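Local coordinates for DNA mismatch repair protein MUTS (Thermus aquaticus, PDB 1EWQ) that takes part in the repair of mismatched DNA, probably by carrying out the mismatch recognition step, and has a weak ATPase activity, at residues S376-E381 against E508-Q513; P406-L411 against R496-E501; P545-R550 against L616-G621. All blocks are in the same frame, centred on the assembly; numbering follows the deposited sequence.

The three contacts illustrate how chemistry follows place in the fold. Contacts 1 and 2 hold the same element, helix 479-511, to two helices that succeed each other in the chain, 376-385 and 406-433; their centres lie about 20 Å apart and both belong to MutS domain III. Each sets a buried leucine beside a salt bridge or salt-bridge network. Contact 3 lies far away, its centre about 64 Å from that of contact 2 and on the opposite side of the chain's centre, and rests on backbone hydrogen bonds of a short parallel strand pairing. None is wholly core: all three are partly buried, and contact 2 comes nearest the bound DNA.

Contact 1. Residues S376-E381 against E508-Q513; sequences SPLKEE and ERAKRQ
The carboxylate of Glu381 and the guanidinium of Arg509 meet with their planes turned 50° apart. Glu381 OE2 offers its syn lone pair to Arg509 NH1 at 3.3 Å, in a bent hydrogen bond (N-H...O angle 140°) that is also a salt bridge, its acceptor tilted from the guanidinium plane. The other oxygen, Glu381 OE1, lies 3.2 Å from Arg509 CD, against the aliphatic part of the same side chain. At the edge of the Arg509 guanidinium, in its plane, stands Arg512 NE. Arg512 in turn has Glu508 CG 3.7 Å above the centre of its own guanidinium. Two positive groups are thus neighbours, and the carboxylates of Glu381 and Glu508 probably offset their repulsion.

Next to this polar pair lies an apolar patch. Leu378 holds CG anti to its backbone N (chi1 -161°), which directs CG to Gln513 and Ala510. CD1 reaches Gln513 CG at 3.9 Å, the two side chains lying alongside and pointing opposite ways, while CD2 rests 4.1 Å from Ala510 CA. This is helix-to-helix packing within MutS domain III, away from the ATP site. It joins the start of helix 376-385 to the C-terminal end of helix 479-511, where Gln513 takes the N-cap position ahead of helix 514-540. Helix 346-366 adds to the packing, Leu356 touching Leu378 and Leu352 touching Ala510.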
loop_
_atom_site.group_PDB
_atom_site.type_symbol
_atom_site.label_atom_id
_atom_site.label_comp_id
_atom_site.label_asym_id
_atom_site.label_seq_id
_atom_site.Cartn_x
_atom_site.Cartn_y
_atom_site.Cartn_z
ATOM N N SER C 376 14.069 -6.393 44.657
ATOM C CA SER C 376 13.006 -5.919 45.533
ATOM C C SER C 376 13.314 -4.529 46.084
ATOM O O SER C 376 12.413 -3.712 46.239
ATOM C CB SER C 376 12.742 -6.915 46.672
ATOM O OG SER C 376 13.917 -7.212 47.394
ATOM N N PRO C 377 14.592 -4.230 46.375
ATOM C CA PRO C 377 14.846 -2.883 46.897
ATOM C C PRO C 377 14.474 -1.753 45.922
ATOM O O PRO C 377 13.977 -0.711 46.344
ATOM C CB PRO C 377 16.339 -2.919 47.256
ATOM C CG PRO C 377 16.889 -4.012 46.404
ATOM C CD PRO C 377 15.812 -5.052 46.417
ATOM N N LEU C 378 14.697 -1.967 44.628
ATOM C CA LEU C 378 14.364 -0.970 43.605
ATOM C C LEU C 378 12.837 -0.921 43.472
ATOM O O LEU C 378 12.233 0.146 43.326
ATOM C CB LEU C 378 14.975 -1.372 42.256
ATOM C CG LEU C 378 15.148 -0.330 41.138
ATOM C CD1 LEU C 378 15.186 -1.045 39.798
ATOM C CD2 LEU C 378 14.018 0.671 41.144
ATOM N N LYS C 379 12.229 -2.101 43.524
ATOM C CA LYS C 379 10.786 -2.258 43.419
ATOM C C LYS C 379 10.091 -1.442 44.509
ATOM O O LYS C 379 9.142 -0.704 44.247
ATOM C CB LYS C 379 10.431 -3.741 43.573
ATOM C CG LYS C 379 8.977 -4.089 43.315
ATOM C CD LYS C 379 8.698 -5.558 43.626
ATOM C CE LYS C 379 8.422 -5.807 45.108
ATOM N NZ LYS C 379 9.524 -5.394 46.024
ATOM N N GLU C 380 10.581 -1.575 45.736
ATOM C CA GLU C 380 10.008 -0.872 46.876
ATOM C C GLU C 380 10.105 0.643 46.738
ATOM O O GLU C 380 9.144 1.354 47.044
ATOM C CB GLU C 380 10.698 -1.313 48.171
ATOM C CG GLU C 380 10.586 -2.802 48.460
ATOM C CD GLU C 380 11.368 -3.213 49.693
ATOM O OE1 GLU C 380 12.542 -2.792 49.827
ATOM O OE2 GLU C 380 10.814 -3.965 50.524
ATOM N N GLU C 381 11.262 1.135 46.295
ATOM C CA GLU C 381 11.447 2.574 46.123
ATOM C C GLU C 381 10.470 3.078 45.067
ATOM O O GLU C 381 9.882 4.147 45.220
ATOM C CB GLU C 381 12.881 2.907 45.690
ATOM C CG GLU C 381 13.972 2.571 46.704
ATOM C CD GLU C 381 15.302 3.251 46.374
ATOM O OE1 GLU C 381 15.370 4.494 46.503
ATOM O OE2 GLU C 381 16.270 2.554 45.976
ATOM N N GLU C 508 17.211 7.843 38.370
ATOM C CA GLU C 508 18.620 7.527 38.583
ATOM C C GLU C 508 18.757 6.274 39.454
ATOM O O GLU C 508 19.667 5.478 39.256
ATOM C CB GLU C 508 19.324 8.714 39.245
ATOM C CG GLU C 508 20.816 8.537 39.453
ATOM C CD GLU C 508 21.572 8.349 38.152
ATOM O OE1 GLU C 508 21.283 9.079 37.177
ATOM O OE2 GLU C 508 22.465 7.474 38.110
ATOM N N ARG C 509 17.854 6.105 40.415
ATOM C CA ARG C 509 17.878 4.930 41.285
ATOM C C ARG C 509 17.683 3.683 40.421
ATOM O O ARG C 509 18.330 2.650 40.636
ATOM C CB ARG C 509 16.752 4.993 42.330
ATOM C CG ARG C 509 16.916 6.049 43.433
ATOM C CD ARG C 509 17.713 5.516 44.626
ATOM N NE ARG C 509 19.117 5.272 44.293
ATOM C CZ ARG C 509 19.884 4.357 44.887
ATOM N NH1 ARG C 509 19.389 3.587 45.856
ATOM N NH2 ARG C 509 21.147 4.204 44.503
ATOM N N ALA C 510 16.787 3.788 39.445
ATOM C CA ALA C 510 16.498 2.678 38.549
ATOM C C ALA C 510 17.667 2.448 37.607
ATOM O O ALA C 510 18.058 1.304 37.356
ATOM C CB ALA C 510 15.227 2.962 37.738
ATOM N N LYS C 511 18.221 3.542 37.098
ATOM C CA LYS C 511 19.339 3.468 36.173
ATOM C C LYS C 511 20.537 2.697 36.745
ATOM O O LYS C 511 21.243 2.000 36.012
ATOM C CB LYS C 511 19.755 4.878 35.759
ATOM C CG LYS C 511 20.935 4.927 34.807
ATOM C CD LYS C 511 21.311 6.362 34.443
ATOM C CE LYS C 511 22.588 6.401 33.615
ATOM N NZ LYS C 511 22.893 7.769 33.090
ATOM N N ARG C 512 20.760 2.800 38.053
ATOM C CA ARG C 512 21.876 2.098 38.669
ATOM C C ARG C 512 21.733 0.581 38.606
ATOM O O ARG C 512 22.713 -0.143 38.761
ATOM C CB ARG C 512 22.042 2.559 40.113
ATOM C CG ARG C 512 22.699 3.923 40.193
ATOM C CD ARG C 512 22.522 4.583 41.543
ATOM N NE ARG C 512 23.143 5.907 41.535
ATOM C CZ ARG C 512 22.719 6.938 42.260
ATOM N NH1 ARG C 512 21.662 6.798 43.059
ATOM N NH2 ARG C 512 23.348 8.106 42.182
ATOM N N GLN C 513 20.516 0.107 38.362
ATOM C CA GLN C 513 20.257 -1.324 38.263
ATOM C C GLN C 513 20.119 -1.769 36.809
ATOM O O GLN C 513 19.657 -2.877 36.535
ATOM C CB GLN C 513 18.973 -1.690 39.010
ATOM C CG GLN C 513 19.010 -1.411 40.509
ATOM C CD GLN C 513 20.242 -1.990 41.169
ATOM O OE1 GLN C 513 20.600 -3.143 40.925
ATOM N NE2 GLN C 513 20.902 -1.196 42.006
#

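Contact 2. Residues P406-L411 against R496-E501; sequences PDLDAL and RRREEE
Asp407 and Arg498 touch through carbon before charge. Asp407 CB lies a tight 3.2 Å from Arg498 CD, and the side chains cross obliquely with their flat ends 42° apart; Asp407 OD2 stays 4.3 Å from Arg498 NE, well out of the guanidinium plane, so the two attract by charge alone. Next comes Leu408, whose CB packs 3.5 Å from Arg498 CG and whose CD1 comes 4.3 Å from Glu499 CB, while Ile400 and Ile495 add to its apolar surroundings. One turn on, Leu411 crosses the arginine at about a right angle, CD1 resting 3.7 Å from Arg498 CB. Three residues of one helix thus line successive carbons of a single side chain. The helices run antiparallel here, the axes of the two short segments approaching to 9.4 Å at an angle of 154°, as parts of the long pair 406-433 and 479-511 that carries the antiparallel sheet of strands 439-443 to 473-477.

The turn at chi2 (84°) carries Arg498 CD over to Asp407 CB, and the far end joins several carboxylates. Its NH2 donates to Glu501 OE1 at 2.9 Å, from above the carboxylate plane, and pairs also with Glu505; NH1 forms a salt bridge with Asp405. Arg497 reaches the other oxygen of Glu501. The arginine would favour the ionised form of these carboxylates, while its CB, CG and CD pack against the leucines and Asp407 CB.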
loop_
_atom_site.group_PDB
_atom_site.type_symbol
_atom_site.label_atom_id
_atom_site.label_comp_id
_atom_site.label_asym_id
_atom_site.label_seq_id
_atom_site.Cartn_x
_atom_site.Cartn_y
_atom_site.Cartn_z
ATOM N N PRO C 406 9.372 15.303 51.185
ATOM C CA PRO C 406 8.948 16.402 52.063
ATOM C C PRO C 406 8.879 17.781 51.412
ATOM O O PRO C 406 7.937 18.533 51.654
ATOM C CB PRO C 406 9.946 16.330 53.223
ATOM C CG PRO C 406 11.161 15.702 52.601
ATOM C CD PRO C 406 10.585 14.644 51.703
ATOM N N ASP C 407 9.867 18.113 50.589
ATOM C CA ASP C 407 9.893 19.399 49.892
ATOM C C ASP C 407 8.588 19.522 49.093
ATOM O O ASP C 407 7.870 20.527 49.195
ATOM C CB ASP C 407 11.095 19.447 48.938
ATOM C CG ASP C 407 11.357 20.842 48.369
ATOM O OD1 ASP C 407 10.384 21.553 48.027
ATOM O OD2 ASP C 407 12.548 21.219 48.249
ATOM N N LEU C 408 8.289 18.480 48.315
ATOM C CA LEU C 408 7.081 18.416 47.486
ATOM C C LEU C 408 5.789 18.456 48.308
ATOM O O LEU C 408 4.851 19.183 47.970
ATOM C CB LEU C 408 7.105 17.145 46.623
ATOM C CG LEU C 408 5.918 16.830 45.701
ATOM C CD1 LEU C 408 5.650 17.996 44.750
ATOM C CD2 LEU C 408 6.227 15.556 44.908
ATOM N N ASP C 409 5.734 17.677 49.383
ATOM C CA ASP C 409 4.542 17.661 50.225
ATOM C C ASP C 409 4.306 19.025 50.877
ATOM O O ASP C 409 3.166 19.463 51.028
ATOM C CB ASP C 409 4.667 16.577 51.292
ATOM C CG ASP C 409 4.583 15.188 50.705
ATOM O OD1 ASP C 409 3.584 14.898 50.023
ATOM O OD2 ASP C 409 5.505 14.386 50.916
ATOM N N ALA C 410 5.386 19.694 51.265
ATOM C CA ALA C 410 5.261 21.012 51.871
ATOM C C ALA C 410 4.633 21.906 50.809
ATOM O O ALA C 410 3.729 22.687 51.094
ATOM C CB ALA C 410 6.641 21.552 52.268
ATOM N N LEU C 411 5.119 21.761 49.577
ATOM C CA LEU C 411 4.633 22.548 48.456
ATOM C C LEU C 411 3.167 22.275 48.128
ATOM O O LEU C 411 2.403 23.208 47.875
ATOM C CB LEU C 411 5.503 22.294 47.222
ATOM C CG LEU C 411 6.944 22.812 47.271
ATOM C CD1 LEU C 411 7.714 22.301 46.063
ATOM C CD2 LEU C 411 6.949 24.339 47.294
ATOM N N ARG C 496 6.027 21.902 40.069
ATOM C CA ARG C 496 6.476 21.267 38.831
ATOM C C ARG C 496 7.976 21.007 38.899
ATOM O O ARG C 496 8.448 19.962 38.462
ATOM C CB ARG C 496 6.180 22.137 37.607
ATOM C CG ARG C 496 4.718 22.219 37.218
ATOM C CD ARG C 496 4.556 22.968 35.898
ATOM N NE ARG C 496 3.445 23.915 35.943
ATOM C CZ ARG C 496 3.500 25.115 36.512
ATOM N NH1 ARG C 496 4.618 25.532 37.086
ATOM N NH2 ARG C 496 2.433 25.897 36.511
ATOM N N ARG C 497 8.720 21.965 39.450
ATOM C CA ARG C 497 10.167 21.829 39.575
ATOM C C ARG C 497 10.556 20.656 40.458
ATOM O O ARG C 497 11.174 19.699 39.996
ATOM C CB ARG C 497 10.804 23.097 40.157
ATOM C CG ARG C 497 12.317 22.940 40.290
ATOM C CD ARG C 497 13.037 24.148 40.850
ATOM N NE ARG C 497 14.481 23.974 40.695
ATOM C CZ ARG C 497 15.399 24.863 41.068
ATOM N NH1 ARG C 497 15.026 26.004 41.633
ATOM N NH2 ARG C 497 16.691 24.621 40.860
ATOM N N ARG C 498 10.205 20.749 41.736
ATOM C CA ARG C 498 10.514 19.701 42.701
ATOM C C ARG C 498 10.072 18.323 42.222
ATOM O O ARG C 498 10.799 17.346 42.377
ATOM C CB ARG C 498 9.849 20.011 44.046
ATOM C CG ARG C 498 9.753 18.824 45.008
ATOM C CD ARG C 498 11.027 18.598 45.824
ATOM N NE ARG C 498 12.222 18.369 45.020
ATOM C CZ ARG C 498 13.170 17.488 45.328
ATOM N NH1 ARG C 498 13.067 16.748 46.419
ATOM N NH2 ARG C 498 14.228 17.352 44.546
ATOM N N GLU C 499 8.881 18.245 41.639
ATOM C CA GLU C 499 8.380 16.960 41.174
ATOM C C GLU C 499 9.218 16.390 40.030
ATOM O O GLU C 499 9.397 15.181 39.941
ATOM C CB GLU C 499 6.910 17.071 40.768
ATOM C CG GLU C 499 6.267 15.718 40.491
ATOM C CD GLU C 499 4.755 15.771 40.541
ATOM O OE1 GLU C 499 4.180 16.750 40.012
ATOM O OE2 GLU C 499 4.144 14.829 41.096
ATOM N N GLU C 500 9.734 17.249 39.156
ATOM C CA GLU C 500 10.575 16.758 38.076
ATOM C C GLU C 500 11.901 16.303 38.688
ATOM O O GLU C 500 12.479 15.299 38.264
ATOM C CB GLU C 500 10.850 17.842 37.033
ATOM C CG GLU C 500 11.523 17.279 35.781
ATOM C CD GLU C 500 11.882 18.340 34.759
ATOM O OE1 GLU C 500 12.944 18.985 34.914
ATOM O OE2 GLU C 500 11.102 18.535 33.797
ATOM N N GLU C 501 12.382 17.046 39.688
ATOM C CA GLU C 501 13.636 16.695 40.354
ATOM C C GLU C 501 13.499 15.312 40.999
ATOM O O GLU C 501 14.404 14.486 40.909
ATOM C CB GLU C 501 14.002 17.723 41.441
ATOM C CG GLU C 501 14.089 19.175 40.963
ATOM C CD GLU C 501 14.529 20.149 42.064
ATOM O OE1 GLU C 501 14.109 19.987 43.230
ATOM O OE2 GLU C 501 15.288 21.090 41.755
#

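Contact 3. Residues P545-R550 against L616-G621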
loop_
_atom_site.group_PDB
_atom_site.type_symbol
_atom_site.label_atom_id
_atom_site.label_comp_id
_atom_site.label_asym_id
_atom_site.label_seq_id
_atom_site.Cartn_x
_atom_site.Cartn_y
_atom_site.Cartn_z
ATOM N N PRO C 545 13.042 -34.676 18.613
ATOM C CA PRO C 545 13.879 -35.318 17.598
ATOM C C PRO C 545 15.171 -35.885 18.187
ATOM O O PRO C 545 15.690 -35.379 19.175
ATOM C CB PRO C 545 14.163 -34.176 16.628
ATOM C CG PRO C 545 14.298 -33.014 17.559
ATOM C CD PRO C 545 13.091 -33.210 18.459
ATOM N N ARG C 546 15.685 -36.941 17.573
ATOM C CA ARG C 546 16.924 -37.542 18.030
ATOM C C ARG C 546 17.947 -37.271 16.933
ATOM O O ARG C 546 17.607 -37.257 15.758
ATOM C CB ARG C 546 16.752 -39.044 18.223
ATOM C CG ARG C 546 15.535 -39.440 19.052
ATOM C CD ARG C 546 15.575 -38.864 20.459
ATOM N NE ARG C 546 14.348 -39.162 21.198
ATOM C CZ ARG C 546 14.103 -38.757 22.444
ATOM N NH1 ARG C 546 15.003 -38.034 23.102
ATOM N NH2 ARG C 546 12.956 -39.071 23.035
ATOM N N PHE C 547 19.199 -37.054 17.318
ATOM C CA PHE C 547 20.237 -36.768 16.335
ATOM C C PHE C 547 21.154 -37.957 16.081
ATOM O O PHE C 547 21.566 -38.642 17.012
ATOM C CB PHE C 547 21.064 -35.556 16.785
ATOM C CG PHE C 547 20.244 -34.317 16.998
ATOM C CD1 PHE C 547 19.955 -33.870 18.278
ATOM C CD2 PHE C 547 19.725 -33.625 15.909
ATOM C CE1 PHE C 547 19.156 -32.745 18.473
ATOM C CE2 PHE C 547 18.925 -32.500 16.085
ATOM C CZ PHE C 547 18.638 -32.057 17.364
ATOM N N GLY C 548 21.459 -38.185 14.806
ATOM C CA GLY C 548 22.323 -39.278 14.390
ATOM C C GLY C 548 22.789 -38.974 12.973
ATOM O O GLY C 548 22.734 -37.817 12.553
ATOM N N ASP C 549 23.252 -39.965 12.220
ATOM C CA ASP C 549 23.677 -39.667 10.854
ATOM C C ASP C 549 22.614 -40.055 9.838
ATOM O O ASP C 549 22.718 -39.752 8.652
ATOM C CB ASP C 549 24.999 -40.359 10.517
ATOM C CG ASP C 549 25.349 -40.249 9.040
ATOM O OD1 ASP C 549 24.802 -41.052 8.245
ATOM O OD2 ASP C 549 26.150 -39.352 8.671
ATOM N N ARG C 550 21.573 -40.714 10.313
ATOM C CA ARG C 550 20.493 -41.121 9.439
ATOM C C ARG C 550 19.304 -40.201 9.626
ATOM O O ARG C 550 19.026 -39.747 10.739
ATOM C CB ARG C 550 20.064 -42.555 9.760
ATOM C CG ARG C 550 20.881 -43.600 9.059
ATOM C CD ARG C 550 20.838 -44.943 9.779
ATOM N NE ARG C 550 21.500 -45.981 8.988
ATOM C CZ ARG C 550 22.677 -45.837 8.377
ATOM N NH1 ARG C 550 23.347 -44.688 8.458
ATOM N NH2 ARG C 550 23.183 -46.847 7.671
ATOM N N LEU C 616 17.329 -37.301 13.166
ATOM C CA LEU C 616 17.920 -36.353 12.235
ATOM C C LEU C 616 19.406 -36.099 12.372
ATOM O O LEU C 616 19.963 -36.151 13.469
ATOM C CB LEU C 616 17.206 -35.005 12.366
ATOM C CG LEU C 616 15.694 -34.995 12.139
ATOM C CD1 LEU C 616 15.103 -33.737 12.750
ATOM C CD2 LEU C 616 15.390 -35.087 10.648
ATOM N N PRO C 617 20.079 -35.841 11.242
ATOM C CA PRO C 617 21.514 -35.558 11.285
ATOM C C PRO C 617 21.660 -34.042 11.498
ATOM O O PRO C 617 20.668 -33.303 11.456
ATOM C CB PRO C 617 21.998 -36.004 9.907
ATOM C CG PRO C 617 20.833 -35.685 9.030
ATOM C CD PRO C 617 19.629 -36.110 9.861
ATOM N N LEU C 618 22.876 -33.577 11.746
ATOM C CA LEU C 618 23.076 -32.152 11.929
ATOM C C LEU C 618 23.563 -31.579 10.602
ATOM O O LEU C 618 24.733 -31.719 10.244
ATOM C CB LEU C 618 24.087 -31.910 13.041
ATOM C CG LEU C 618 23.579 -32.369 14.404
ATOM C CD1 LEU C 618 24.717 -32.473 15.414
ATOM C CD2 LEU C 618 22.510 -31.393 14.859
ATOM N N PHE C 619 22.648 -30.966 9.854
ATOM C CA PHE C 619 22.988 -30.388 8.559
ATOM C C PHE C 619 23.785 -29.090 8.724
ATOM O O PHE C 619 23.569 -28.339 9.672
ATOM C CB PHE C 619 21.712 -30.109 7.746
ATOM C CG PHE C 619 20.877 -31.336 7.484
ATOM C CD1 PHE C 619 19.723 -31.580 8.222
ATOM C CD2 PHE C 619 21.239 -32.245 6.500
ATOM C CE1 PHE C 619 18.943 -32.717 7.972
ATOM C CE2 PHE C 619 20.461 -33.380 6.251
ATOM C CZ PHE C 619 19.315 -33.612 6.987
ATOM N N ASP C 620 24.707 -28.835 7.798
ATOM C CA ASP C 620 25.511 -27.618 7.862
ATOM C C ASP C 620 24.816 -26.486 7.108
ATOM O O ASP C 620 25.204 -25.323 7.207
ATOM C CB ASP C 620 26.922 -27.874 7.311
ATOM C CG ASP C 620 26.943 -28.129 5.821
ATOM O OD1 ASP C 620 25.874 -28.345 5.213
ATOM O OD2 ASP C 620 28.054 -28.123 5.250
ATOM N N GLY C 621 23.756 -26.838 6.384
ATOM C CA GLY C 621 23.004 -25.851 5.626
ATOM C C GLY C 621 21.878 -26.464 4.815
ATOM O O GLY C 621 21.906 -27.654 4.489
#
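Phe547 pairs with Leu616 in parallel, held by hydrogen bonds through Arg546 O and Gly548 N on the residues flanking Phe547, and this is the tight part of the contact. Leu616 N donates to Arg546 O at 2.6 Å, a short and nearly straight bond (167°) that arrives close to the line of the carbonyl. The bond from Gly548 N to Leu616 O is 2.9 Å long, with the donor 46° out of the carbonyl plane. That oxygen also receives a CA-H...O contact from Phe547 and sits near the plane of the Phe547 ring at its edge, 3.5 Å from CD2. Phe547 CG is anti to its carbonyl carbon (chi1 -58°), which sets the ring where CD2 meets Leu618 CD2 at 3.7 Å, the side chains crossing at about a right angle. Pro545 CB touches Leu616 CD1 at 4.0 Å.

Beyond Gly548 the chain is exposed and the fit looser. Asp549 and Arg550 direct their side chains away, leaving only backbone to meet Pro617. The Asp549 carboxylate instead bonds to His576.

The pairing adds strand 546-547 to the edge of a mixed sheet, beside strand 613-616, whose other neighbour is strand 551-556. Segment 616-621 belongs to MutS domain V. Phe547 and Leu616 share a face of the sheet; helix 589-603 touches Pro545 and Leu616, while helix 299-314, in the domain III range, touches Phe547 and Leu618, its Arg299 donating to Phe547 O.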